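Local atomic coordinates of chymotrypsin (Cellulomonas bogoriensis, PDB entry 2EA3), a protein that probably hydrolyses peptide bonds as a serine endopeptidase of the chymotrypsin (S1) family, this chain being its protease domain. Residues 7-12 / 31-36; 27-32 / 45-50; 38-43 / 58-63; 70-75 / 80-85; 92-97 / 146-151. All blocks are in the same frame, centred on the assembly; numbering follows the deposited sequence.

Contact 1: 7-12 / 31-36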
# COMPACT_ATOMS: atom_id res chain seq x y z
N ASN A 7 6.24 6.21 1.08
CA ASN A 7 7.47 6.34 1.87
C ASN A 7 7.77 5.07 2.69
O ASN A 7 6.86 4.36 3.10
CB ASN A 7 7.42 7.56 2.79
CG ASN A 7 7.71 8.85 2.05
OD1 ASN A 7 7.69 9.94 2.64
ND2 ASN A 7 7.98 8.75 0.75
N ALA A 8 9.05 4.83 2.93
CA ALA A 8 9.46 3.70 3.77
C ALA A 8 9.03 3.93 5.21
O ALA A 8 8.97 5.08 5.68
CB ALA A 8 10.98 3.55 3.70
N TYR A 9 8.75 2.86 5.93
CA TYR A 9 8.73 2.93 7.39
C TYR A 9 9.50 1.71 7.86
O TYR A 9 9.80 0.83 7.06
CB TYR A 9 7.30 2.97 7.95
CG TYR A 9 6.46 1.74 7.66
CD1 TYR A 9 6.27 0.75 8.64
CD2 TYR A 9 5.84 1.56 6.42
CE1 TYR A 9 5.49 -0.38 8.39
CE2 TYR A 9 5.07 0.43 6.15
CZ TYR A 9 4.89 -0.53 7.15
OH TYR A 9 4.12 -1.66 6.91
N THR A 10 9.85 1.65 9.13
CA THR A 10 10.62 0.50 9.57
C THR A 10 9.86 -0.29 10.61
O THR A 10 9.04 0.26 11.37
CB THR A 10 11.98 0.90 10.12
OG1 THR A 10 11.77 1.82 11.19
CG2 THR A 10 12.86 1.54 9.02
N ILE A 11 10.13 -1.59 10.63
CA ILE A 11 9.58 -2.48 11.67
C ILE A 11 10.74 -3.27 12.25
O ILE A 11 11.39 -4.01 11.52
CB ILE A 11 8.53 -3.47 11.12
CG1 ILE A 11 7.43 -2.74 10.35
CG2 ILE A 11 7.90 -4.27 12.28
CD1 ILE A 11 6.71 -3.62 9.37
N GLY A 12 10.99 -3.11 13.55
CA GLY A 12 12.18 -3.69 14.17
C GLY A 12 13.46 -3.31 13.42
O GLY A 12 14.37 -4.12 13.26
N GLY A 31 -0.70 -6.51 4.98
CA GLY A 31 -0.70 -7.41 6.16
C GLY A 31 0.56 -8.23 6.33
O GLY A 31 0.93 -8.57 7.45
N HIS A 32 1.22 -8.58 5.23
CA HIS A 32 2.46 -9.36 5.35
C HIS A 32 3.62 -8.55 5.93
O HIS A 32 4.66 -9.12 6.26
CB HIS A 32 2.85 -10.05 4.03
CG HIS A 32 3.49 -9.14 3.01
ND1 HIS A 32 2.80 -8.62 1.94
CD2 HIS A 32 4.77 -8.70 2.89
CE1 HIS A 32 3.62 -7.88 1.21
NE2 HIS A 32 4.82 -7.91 1.77
N CYS A 33 3.44 -7.23 6.07
CA CYS A 33 4.48 -6.39 6.66
C CYS A 33 4.69 -6.63 8.14
O CYS A 33 5.81 -6.50 8.62
CB CYS A 33 4.17 -4.92 6.43
SG CYS A 33 4.06 -4.58 4.68
N GLY A 34 3.63 -6.96 8.86
CA GLY A 34 3.79 -7.25 10.27
C GLY A 34 2.50 -7.68 10.91
O GLY A 34 1.44 -7.57 10.30
N ARG A 35 2.60 -8.16 12.14
CA ARG A 35 1.42 -8.66 12.82
C ARG A 35 0.95 -7.68 13.88
O ARG A 35 1.68 -6.83 14.32
CB ARG A 35 1.70 -10.04 13.43
CG ARG A 35 2.60 -10.01 14.63
CD ARG A 35 2.58 -11.36 15.35
NE ARG A 35 2.95 -12.46 14.46
CZ ARG A 35 4.20 -12.82 14.17
NH1 ARG A 35 4.42 -13.83 13.34
NH2 ARG A 35 5.23 -12.17 14.69
N THR A 36 -0.31 -7.80 14.28
CA THR A 36 -0.89 -6.96 15.32
C THR A 36 0.04 -6.88 16.53
O THR A 36 0.58 -7.90 16.97
CB THR A 36 -2.28 -7.51 15.72
OG1 THR A 36 -3.16 -7.42 14.59
CG2 THR A 36 -2.87 -6.73 16.86
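Tyr9 and Ile11 both reach across the first β-barrel of the chymotrypsin fold to Cys33, in the loop that follows strand 26-29. CG of Tyr9 stands between the backbone N and the carbonyl carbon (chi1 63°), and this carries the ring into the barrel until OH lies 3.3 Å from Cys33 CB and 3.7 Å from Cys33 SG. A tyrosine suits the place because it fills the interior with its ring and still ends in a group that can be paired: OH is hydrogen-bonded to OG1 of Thr29, while the ring meets Phe27 edge-to-face. Cys33 is itself tied down by its disulfide with Cys17 of strand 14-23, so the loop is fixed covalently as well as by packing. His32, with Ser137 and Asp56, has the arrangement of a catalytic triad, as in the family; its backbone N is also hydrogen-bonded to Asp56. Ile11, two residues on along strand 8-11, also points inward. Its CG1 branch is extended at chi2 (157°), and the terminal methyl is pushed close against the backbone: Ile11 CD1 stops 3.1 Å from Cys33 O, a tight approach, and 4.1 Å from Cys33 CB.

Contact 2: 27-32 / 45-50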
# COMPACT_ATOMS: atom_id res chain seq x y z
N PHE A 27 -2.28 4.76 9.33
CA PHE A 27 -2.12 4.45 7.91
C PHE A 27 -2.36 2.98 7.63
O PHE A 27 -2.29 2.13 8.53
CB PHE A 27 -0.75 4.93 7.35
CG PHE A 27 0.44 4.13 7.84
CD1 PHE A 27 1.15 4.56 8.97
CD2 PHE A 27 0.86 2.97 7.18
CE1 PHE A 27 2.25 3.84 9.44
CE2 PHE A 27 1.96 2.25 7.65
CZ PHE A 27 2.66 2.70 8.78
N ILE A 28 -2.70 2.68 6.39
CA ILE A 28 -2.91 1.32 5.97
C ILE A 28 -1.76 0.87 5.08
O ILE A 28 -1.09 1.70 4.43
CB ILE A 28 -4.28 1.13 5.28
CG1 ILE A 28 -4.44 2.07 4.08
CG2 ILE A 28 -5.42 1.29 6.31
CD1 ILE A 28 -5.70 1.76 3.25
N THR A 29 -1.51 -0.43 5.07
CA THR A 29 -0.30 -1.00 4.45
C THR A 29 -0.63 -2.48 4.23
O THR A 29 -1.79 -2.86 4.42
CB THR A 29 0.96 -0.74 5.34
OG1 THR A 29 2.17 -1.14 4.66
CG2 THR A 29 0.86 -1.47 6.73
N ALA A 30 0.36 -3.30 3.85
CA ALA A 30 0.10 -4.71 3.55
C ALA A 30 0.18 -5.53 4.84
O ALA A 30 1.02 -5.26 5.69
CB ALA A 30 1.12 -5.27 2.52
N GLY A 31 -0.70 -6.51 4.98
CA GLY A 31 -0.70 -7.41 6.16
C GLY A 31 0.56 -8.23 6.33
O GLY A 31 0.93 -8.57 7.45
N HIS A 32 1.22 -8.58 5.23
CA HIS A 32 2.46 -9.36 5.35
C HIS A 32 3.62 -8.55 5.93
O HIS A 32 4.66 -9.12 6.26
CB HIS A 32 2.85 -10.05 4.03
CG HIS A 32 3.49 -9.14 3.01
ND1 HIS A 32 2.80 -8.62 1.94
CD2 HIS A 32 4.77 -8.70 2.89
CE1 HIS A 32 3.62 -7.88 1.21
NE2 HIS A 32 4.82 -7.91 1.77
N GLY A 45 4.48 3.99 15.53
CA GLY A 45 3.13 3.46 15.45
C GLY A 45 3.11 2.01 15.90
O GLY A 45 4.15 1.44 16.25
N THR A 46 1.90 1.43 15.90
CA THR A 46 1.70 0.04 16.27
C THR A 46 0.68 -0.59 15.33
O THR A 46 -0.39 -0.02 15.13
CB THR A 46 1.12 -0.02 17.70
OG1 THR A 46 1.97 0.74 18.57
CG2 THR A 46 0.98 -1.43 18.20
N PHE A 47 1.00 -1.77 14.80
CA PHE A 47 0.00 -2.54 14.02
C PHE A 47 -1.22 -2.83 14.89
O PHE A 47 -1.07 -3.37 16.00
CB PHE A 47 0.59 -3.85 13.49
CG PHE A 47 1.40 -3.67 12.25
CD1 PHE A 47 2.68 -3.14 12.31
CD2 PHE A 47 0.89 -4.04 11.01
CE1 PHE A 47 3.45 -2.95 11.16
CE2 PHE A 47 1.65 -3.88 9.85
CZ PHE A 47 2.94 -3.32 9.93
N ALA A 48 -2.39 -2.43 14.41
CA ALA A 48 -3.65 -2.59 15.15
C ALA A 48 -4.68 -3.40 14.36
O ALA A 48 -5.88 -3.24 14.54
CB ALA A 48 -4.21 -1.24 15.54
N GLY A 49 -4.19 -4.32 13.56
CA GLY A 49 -5.06 -5.19 12.78
C GLY A 49 -4.25 -5.58 11.57
O GLY A 49 -3.63 -4.71 10.91
N SER A 50 -4.20 -6.88 11.30
CA SER A 50 -3.42 -7.41 10.17
C SER A 50 -4.06 -8.70 9.70
O SER A 50 -4.35 -9.60 10.52
CB SER A 50 -1.96 -7.68 10.57
OG SER A 50 -1.20 -8.12 9.45
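Phe47 and Thr29 meet inside the first barrel, their side chains crossing at about a right angle. Phe47 starts with CB beside the backbone carbonyl of Arg35, and CG leaves it anti to the carbonyl carbon (chi1 -81°), which sends the ring away from its own strand and into the interior. Ala58 CB of strand 57-62 lies at the edge beside CD2 and CE2, while Val60 CG2 sits over one face, above the ring centre. Along the other edge CD1 lies near Ala38 CB and CE1 near Thr40 CG2, and the tip, CZ, comes close to Ile11 CD1 and the hydroxyl of Tyr9. Phe47 CE2 is approached obliquely by the methyl CG2 of Thr29, at 4.0 Å. The carbonyl oxygen of Ala30 lies at the ring's edge, near its plane, 4.4 Å from Phe47 CE2. A phenylalanine suits this spot, where a large flat group must touch several strands at once without needing a polar partner. Thr29 divides its branches accordingly. OG1, anti to the backbone N (chi1 -173°), is hydrogen-bonded with Ser18 O, and CG2 is thereby turned to the phenyl ring. At the end of the segments Ser50 OG comes within 3.0 Å of Gly31 O and 3.4 Å of Gly31 CA; the hydrogen bond of this hydroxyl is with Gly34 O. Strands 26-29 and 45-51 are not direct neighbours: strand 57-62 runs between them in the antiparallel sheet, and strand 8-11 packs on Phe47 as well.

Contact 3: 38-43 / 58-63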
# COMPACT_ATOMS: atom_id res chain seq x y z
N ALA A 38 2.98 -5.31 16.55
CA ALA A 38 4.33 -4.94 16.11
C ALA A 38 4.45 -3.42 16.08
O ALA A 38 3.47 -2.72 15.82
CB ALA A 38 4.68 -5.55 14.73
N THR A 39 5.63 -2.90 16.38
CA THR A 39 5.79 -1.47 16.44
C THR A 39 6.57 -1.02 15.21
O THR A 39 7.42 -1.75 14.69
CB THR A 39 6.49 -1.02 17.73
OG1 THR A 39 7.76 -1.63 17.80
CG2 THR A 39 5.69 -1.44 18.96
N THR A 40 6.26 0.18 14.74
CA THR A 40 6.95 0.80 13.62
C THR A 40 7.74 2.03 14.06
O THR A 40 7.49 2.59 15.12
CB THR A 40 5.95 1.24 12.54
OG1 THR A 40 5.05 2.20 13.09
CG2 THR A 40 5.12 0.04 12.03
N ALA A 41 8.69 2.45 13.22
CA ALA A 41 9.32 3.76 13.37
C ALA A 41 9.23 4.49 12.03
O ALA A 41 9.03 3.85 10.99
CB ALA A 41 10.78 3.62 13.81
N ASN A 42 9.36 5.81 12.05
CA ASN A 42 9.24 6.62 10.82
C ASN A 42 8.00 6.31 9.97
O ASN A 42 8.13 6.01 8.79
CB ASN A 42 10.51 6.47 9.98
CG ASN A 42 11.76 6.87 10.74
OD1 ASN A 42 11.72 7.77 11.58
ND2 ASN A 42 12.85 6.19 10.47
N PRO A 43 6.79 6.44 10.55
CA PRO A 43 6.52 6.99 11.89
C PRO A 43 6.43 5.96 13.01
O PRO A 43 6.24 4.77 12.77
CB PRO A 43 5.13 7.58 11.71
CG PRO A 43 4.44 6.54 10.85
CD PRO A 43 5.53 6.15 9.83
N ALA A 58 -3.28 -4.36 6.50
CA ALA A 58 -3.03 -4.02 7.89
C ALA A 58 -3.28 -2.55 8.12
O ALA A 58 -3.25 -1.75 7.19
CB ALA A 58 -1.60 -4.39 8.29
N PHE A 59 -3.52 -2.21 9.38
CA PHE A 59 -3.71 -0.84 9.79
C PHE A 59 -2.69 -0.59 10.88
O PHE A 59 -2.57 -1.38 11.82
CB PHE A 59 -5.14 -0.67 10.36
CG PHE A 59 -5.34 0.60 11.15
CD1 PHE A 59 -5.09 1.85 10.58
CD2 PHE A 59 -5.79 0.54 12.47
CE1 PHE A 59 -5.28 3.02 11.31
CE2 PHE A 59 -5.97 1.73 13.21
CZ PHE A 59 -5.73 2.96 12.62
N VAL A 60 -1.97 0.52 10.76
CA VAL A 60 -0.98 0.91 11.77
C VAL A 60 -1.48 2.18 12.43
O VAL A 60 -1.70 3.20 11.77
CB VAL A 60 0.44 1.10 11.14
CG1 VAL A 60 1.47 1.63 12.19
CG2 VAL A 60 0.93 -0.20 10.50
N ARG A 61 -1.73 2.12 13.74
CA ARG A 61 -2.19 3.29 14.49
C ARG A 61 -0.99 4.15 14.84
O ARG A 61 0.00 3.65 15.35
CB ARG A 61 -2.91 2.89 15.79
CG ARG A 61 -3.52 4.10 16.53
CD ARG A 61 -3.61 3.86 18.04
NE ARG A 61 -4.06 5.06 18.77
CZ ARG A 61 -3.26 5.96 19.37
NH1 ARG A 61 -1.93 5.83 19.36
NH2 ARG A 61 -3.81 6.99 20.00
N THR A 62 -1.10 5.44 14.55
CA THR A 62 -0.05 6.41 14.88
C THR A 62 -0.59 7.33 15.98
O THR A 62 -1.79 7.42 16.21
CB THR A 62 0.37 7.26 13.63
OG1 THR A 62 -0.78 7.92 13.11
CG2 THR A 62 0.99 6.39 12.53
N GLY A 63 0.30 8.04 16.64
CA GLY A 63 -0.13 8.91 17.72
C GLY A 63 0.45 10.29 17.56
O GLY A 63 0.43 10.86 16.47
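Thr40 and Val60 point at each other tip to tip across the interior of the N-terminal barrel of the chymotrypsin fold. The valine methyl CG1, anti to its backbone N (chi1 175°), sits 3.7 Å from Thr40 OG1 and 4.0 Å from Thr40 CG2, so one methyl faces both branches of the threonine. The second meeting point is purely apolar: Pro43 CG touches Thr62 CG2 at 3.8 Å, the puckered pyrrolidine ring being met at CG by a methyl. No backbone bond joins the two segments, for strand 45-51 lies between strands 39-41 and 57-62 in the sheet, and the CA atoms of Thr40 and Val60 are 8.1 Å apart. Around this first shell stand aromatic rings: Phe27 packs on Pro43, Val60 and Thr62, and Tyr9 on Thr40 and Pro43. A cis peptide bond precedes Pro43 and turns the chain after strand 39-41, a turn for which proline is well suited. A threonine suits position 40: its methyl packs, and its buried hydroxyl finds a partner three residues on. Thr40 OG1 donates to Pro43 O over 2.9 Å, with a C=O...OG1 angle of 156° and the donor tilted 17° from the carbonyl plane.

Contact 4: 70-75 / 80-85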
# COMPACT_ATOMS: atom_id res chain seq x y z
N ALA A 70 -2.88 13.69 3.11
CA ALA A 70 -3.61 13.06 2.02
C ALA A 70 -2.77 13.15 0.74
O ALA A 70 -3.18 13.71 -0.27
CB ALA A 70 -4.94 13.75 1.84
N GLN A 71 -1.56 12.58 0.81
CA GLN A 71 -0.59 12.72 -0.29
C GLN A 71 0.15 11.42 -0.49
O GLN A 71 0.28 10.62 0.44
CB GLN A 71 0.43 13.81 0.04
CG GLN A 71 -0.17 15.18 0.25
CD GLN A 71 0.88 16.25 0.24
OE1 GLN A 71 0.87 17.13 -0.62
NE2 GLN A 71 1.83 16.16 1.15
N VAL A 72 0.61 11.22 -1.72
CA VAL A 72 1.49 10.13 -2.10
C VAL A 72 2.77 10.72 -2.70
O VAL A 72 2.72 11.68 -3.49
CB VAL A 72 0.79 9.15 -3.10
CG1 VAL A 72 1.78 8.12 -3.62
CG2 VAL A 72 -0.42 8.45 -2.44
N ASN A 73 3.92 10.19 -2.31
CA ASN A 73 5.18 10.66 -2.85
C ASN A 73 5.32 10.23 -4.32
O ASN A 73 5.20 9.04 -4.62
CB ASN A 73 6.31 10.05 -2.02
CG ASN A 73 7.66 10.68 -2.29
OD1 ASN A 73 7.84 11.42 -3.28
ND2 ASN A 73 8.63 10.39 -1.43
N ASN A 74 5.57 11.18 -5.23
CA ASN A 74 5.82 10.79 -6.64
C ASN A 74 7.28 10.50 -6.98
O ASN A 74 7.60 10.16 -8.13
CB ASN A 74 5.21 11.79 -7.64
CG ASN A 74 5.94 13.12 -7.67
OD1 ASN A 74 7.03 13.28 -7.14
ND2 ASN A 74 5.31 14.10 -8.30
N TYR A 75 8.16 10.63 -5.98
CA TYR A 75 9.59 10.38 -6.12
C TYR A 75 10.28 11.22 -7.20
O TYR A 75 11.31 10.82 -7.73
CB TYR A 75 9.87 8.89 -6.29
CG TYR A 75 9.72 8.18 -4.97
CD1 TYR A 75 10.78 8.11 -4.08
CD2 TYR A 75 8.51 7.61 -4.60
CE1 TYR A 75 10.66 7.51 -2.86
CE2 TYR A 75 8.37 6.99 -3.35
CZ TYR A 75 9.46 6.92 -2.50
OH TYR A 75 9.41 6.32 -1.27
N VAL A 80 1.34 13.70 -4.83
CA VAL A 80 0.07 13.53 -5.49
C VAL A 80 -1.00 13.59 -4.41
O VAL A 80 -0.94 12.86 -3.41
CB VAL A 80 0.00 12.17 -6.24
CG1 VAL A 80 -1.36 11.99 -6.92
CG2 VAL A 80 1.15 12.07 -7.25
N GLN A 81 -1.99 14.45 -4.64
CA GLN A 81 -3.13 14.54 -3.74
C GLN A 81 -4.03 13.31 -3.87
O GLN A 81 -4.41 12.90 -4.99
CB GLN A 81 -3.94 15.82 -4.00
CG GLN A 81 -3.35 17.06 -3.37
CD GLN A 81 -3.56 17.12 -1.86
OE1 GLN A 81 -4.52 16.56 -1.32
NE2 GLN A 81 -2.66 17.80 -1.17
N VAL A 82 -4.37 12.73 -2.73
CA VAL A 82 -5.37 11.66 -2.68
C VAL A 82 -6.75 12.27 -2.47
O VAL A 82 -7.02 12.87 -1.42
CB VAL A 82 -5.07 10.65 -1.54
CG1 VAL A 82 -6.09 9.54 -1.54
CG2 VAL A 82 -3.68 10.09 -1.70
N ALA A 83 -7.61 12.11 -3.47
CA ALA A 83 -8.92 12.77 -3.49
C ALA A 83 -10.09 11.86 -3.09
O ALA A 83 -11.16 12.34 -2.73
CB ALA A 83 -9.17 13.39 -4.86
N GLY A 84 -9.88 10.55 -3.12
CA GLY A 84 -10.95 9.59 -2.86
C GLY A 84 -10.45 8.18 -3.08
O GLY A 84 -9.23 7.97 -3.25
N HIS A 85 -11.37 7.23 -3.09
CA HIS A 85 -11.02 5.81 -3.20
C HIS A 85 -12.03 5.05 -4.07
O HIS A 85 -12.42 3.92 -3.77
CB HIS A 85 -10.87 5.20 -1.80
CG HIS A 85 -12.10 5.33 -0.95
ND1 HIS A 85 -13.04 4.33 -0.85
CD2 HIS A 85 -12.53 6.33 -0.15
CE1 HIS A 85 -14.01 4.71 -0.03
NE2 HIS A 85 -13.73 5.93 0.40
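Ala70 O accepts the backbone N-H of Val82 from an odd direction: the bond is short, 2.9 Å between Ala70 O and Val82 N, and almost straight at the hydrogen (176°), yet the donor stands 46° out of the carbonyl plane. The chain turns a corner at Ala70, which probably accounts for the tilted carbonyl, and a small side chain suits such a bend. The same oxygen also takes a CA-H...O contact from Gln81. Beyond it the pairing becomes regular. Val72 N to Val80 O and Val80 N to Val72 O, each 2.8 Å, close an antiparallel hydrogen-bonded pair, while the neighbouring Gln71 and Gln81 form a non-hydrogen-bonded one, where Gln71 CA approaches Val80 O at 3.1 Å. Strands 71-73 and 79-81 thus make a β-hairpin in the connection between the two barrels of the chymotrypsin fold. The valines gather on one face of it. Val72 CB lies 4.4 Å from Val80 CB. With CG1 anti to the backbone N (chi1 173°), Val72 turns its other methyl, CG2, onto Val82 CG2 at 3.7 Å, and the same face packs on Leu142 of the second barrel; β-branched residues suit these extended positions. The glutamines leave from the other face, where their flexible chains lie across each other at a more exposed surface. At the turn end of the hairpin Asn74 CB touches Val80 CG2 at 4.1 Å, and Asn74 OD1 accepts from Ser76 N and Gly78 N in the loop. Just before it, Asn73 OD1 accepts the backbone N-H of Tyr75, an Asx turn.

Contact 5: 92-97 / 146-151. With SO4 (sulfate ion), chain B.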
# COMPACT_ATOMS: atom_id res chain seq x y z
N SER A 92 -7.43 0.30 -16.62
CA SER A 92 -7.04 1.63 -16.13
C SER A 92 -5.54 1.78 -15.94
O SER A 92 -4.89 0.84 -15.49
CB SER A 92 -7.71 1.93 -14.80
OG SER A 92 -9.10 2.06 -15.00
N ALA A 93 -5.02 2.97 -16.25
CA ALA A 93 -3.63 3.29 -15.98
C ALA A 93 -3.51 3.54 -14.48
O ALA A 93 -4.26 4.33 -13.90
CB ALA A 93 -3.17 4.52 -16.77
N VAL A 94 -2.58 2.85 -13.86
CA VAL A 94 -2.35 3.01 -12.43
C VAL A 94 -0.86 3.21 -12.18
O VAL A 94 -0.01 2.74 -12.97
CB VAL A 94 -2.85 1.79 -11.64
CG1 VAL A 94 -4.37 1.75 -11.62
CG2 VAL A 94 -2.24 0.48 -12.21
N CYS A 95 -0.55 3.91 -11.10
CA CYS A 95 0.85 4.13 -10.74
C CYS A 95 1.01 3.75 -9.29
O CYS A 95 0.12 4.00 -8.47
CB CYS A 95 1.25 5.59 -10.89
SG CYS A 95 1.25 6.16 -12.59
N ARG A 96 2.18 3.18 -9.00
CA ARG A 96 2.53 2.70 -7.69
C ARG A 96 3.67 3.56 -7.14
O ARG A 96 4.56 3.94 -7.88
CB ARG A 96 3.00 1.24 -7.81
CG ARG A 96 3.41 0.64 -6.44
CD ARG A 96 4.22 -0.66 -6.57
NE ARG A 96 5.33 -0.57 -7.54
CZ ARG A 96 6.43 0.16 -7.36
NH1 ARG A 96 6.60 0.88 -6.25
NH2 ARG A 96 7.38 0.19 -8.30
N SER A 97 3.63 3.87 -5.84
CA SER A 97 4.72 4.54 -5.17
C SER A 97 5.24 3.60 -4.09
O SER A 97 4.48 3.09 -3.28
CB SER A 97 4.19 5.82 -4.53
OG SER A 97 5.23 6.55 -3.90
N GLN A 146 -7.18 8.74 -7.21
CA GLN A 146 -8.08 7.85 -6.48
C GLN A 146 -7.30 6.66 -5.98
O GLN A 146 -6.66 5.97 -6.78
CB GLN A 146 -9.20 7.35 -7.40
CG GLN A 146 -10.11 8.47 -7.93
CD GLN A 146 -10.90 9.16 -6.85
OE1 GLN A 146 -10.93 10.38 -6.78
NE2 GLN A 146 -11.57 8.38 -6.00
N ALA A 147 -7.33 6.44 -4.68
CA ALA A 147 -6.65 5.28 -4.07
C ALA A 147 -7.28 3.98 -4.53
O ALA A 147 -8.50 3.82 -4.41
CB ALA A 147 -6.74 5.36 -2.55
N GLN A 148 -6.45 3.04 -4.99
CA GLN A 148 -6.94 1.75 -5.48
C GLN A 148 -6.59 0.61 -4.53
O GLN A 148 -7.37 -0.32 -4.34
CB GLN A 148 -6.33 1.40 -6.85
CG GLN A 148 -6.63 2.44 -7.94
CD GLN A 148 -8.11 2.62 -8.09
OE1 GLN A 148 -8.64 3.73 -7.90
NE2 GLN A 148 -8.79 1.53 -8.35
N GLY A 149 -5.37 0.63 -4.01
CA GLY A 149 -4.89 -0.56 -3.33
C GLY A 149 -3.53 -0.36 -2.74
O GLY A 149 -2.91 0.69 -2.91
N VAL A 150 -3.06 -1.37 -2.01
CA VAL A 150 -1.70 -1.33 -1.48
C VAL A 150 -0.95 -2.53 -2.05
O VAL A 150 -1.53 -3.60 -2.28
CB VAL A 150 -1.65 -1.33 0.05
CG1 VAL A 150 -2.32 -0.07 0.60
CG2 VAL A 150 -2.30 -2.61 0.65
N THR A 151 0.35 -2.34 -2.29
CA THR A 151 1.17 -3.36 -2.94
C THR A 151 1.25 -4.65 -2.12
O THR A 151 1.61 -4.62 -0.95
CB THR A 151 2.58 -2.79 -3.17
OG1 THR A 151 2.44 -1.54 -3.86
CG2 THR A 151 3.44 -3.75 -4.00
S SO4 B . -7.48 5.51 -18.04
O1 SO4 B . -7.44 6.95 -18.28
O2 SO4 B . -7.02 4.80 -19.24
O3 SO4 B . -6.62 5.16 -16.92
O4 SO4 B . -8.85 5.11 -17.75
O HOH W 1 4.72 0.35 -3.63
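Strands 93-98 and 146-154 face each other without backbone bonds, Val94 opposite Gln148 with CA atoms 8.4 Å apart and Arg96 opposite Thr151 at 7.8 Å. Two residues on one side thus match three on the other, in keeping with the classic β bulge that Gln148 and Gly149 form against Leu141. Arg96 and Thr151 carry most of the contact, crossing at about a right angle: Thr151 OG1 lies 3.4 Å from Arg96 CD and 3.5 Å from Arg96 CG. Both sit in the second barrel of the chymotrypsin fold, where strand 140-143 runs between their strands. A bend at chi3 (48°) turns the guanidinium back, so that one water accepts from Arg96 NH1 (3.3 Å) and Thr151 OG1 (3.0 Å) and donates to Ser97 O. Arginine suits this buried place because its several N-H groups find partners: NE bonds to Cys131 O, and NH1 makes a long, weak ion pair with Asp136. Toward the other end, Val94 CG1 rests on the aliphatic CG of Gln148. At the surface a sulfate ion, probably from the crystallisation liquor, accepts from Ala93 N through O3 at 2.8 Å.

From the N terminus, contact 1 closes first, bringing strand 8-11 to the loop after strand 26-29. Contact 2 opens where contact 1 ends, sharing Gly31 and His32, and runs on to strand 45-51; contact 3 crosses it, since 38-43 lies between its segments and 58-63 beyond them. All three tie together the first barrel, with about 7 to 8 Å between centres. Contact 4 follows in series as a short hairpin, and contact 5 then closes a 48-residue excursion within the second barrel. Contact 4 is bonded to that barrel through Asn73 O to Ser97 OG and Gly84 O to Ala147 N; the two barrels touch where Ala30 packs on Thr151.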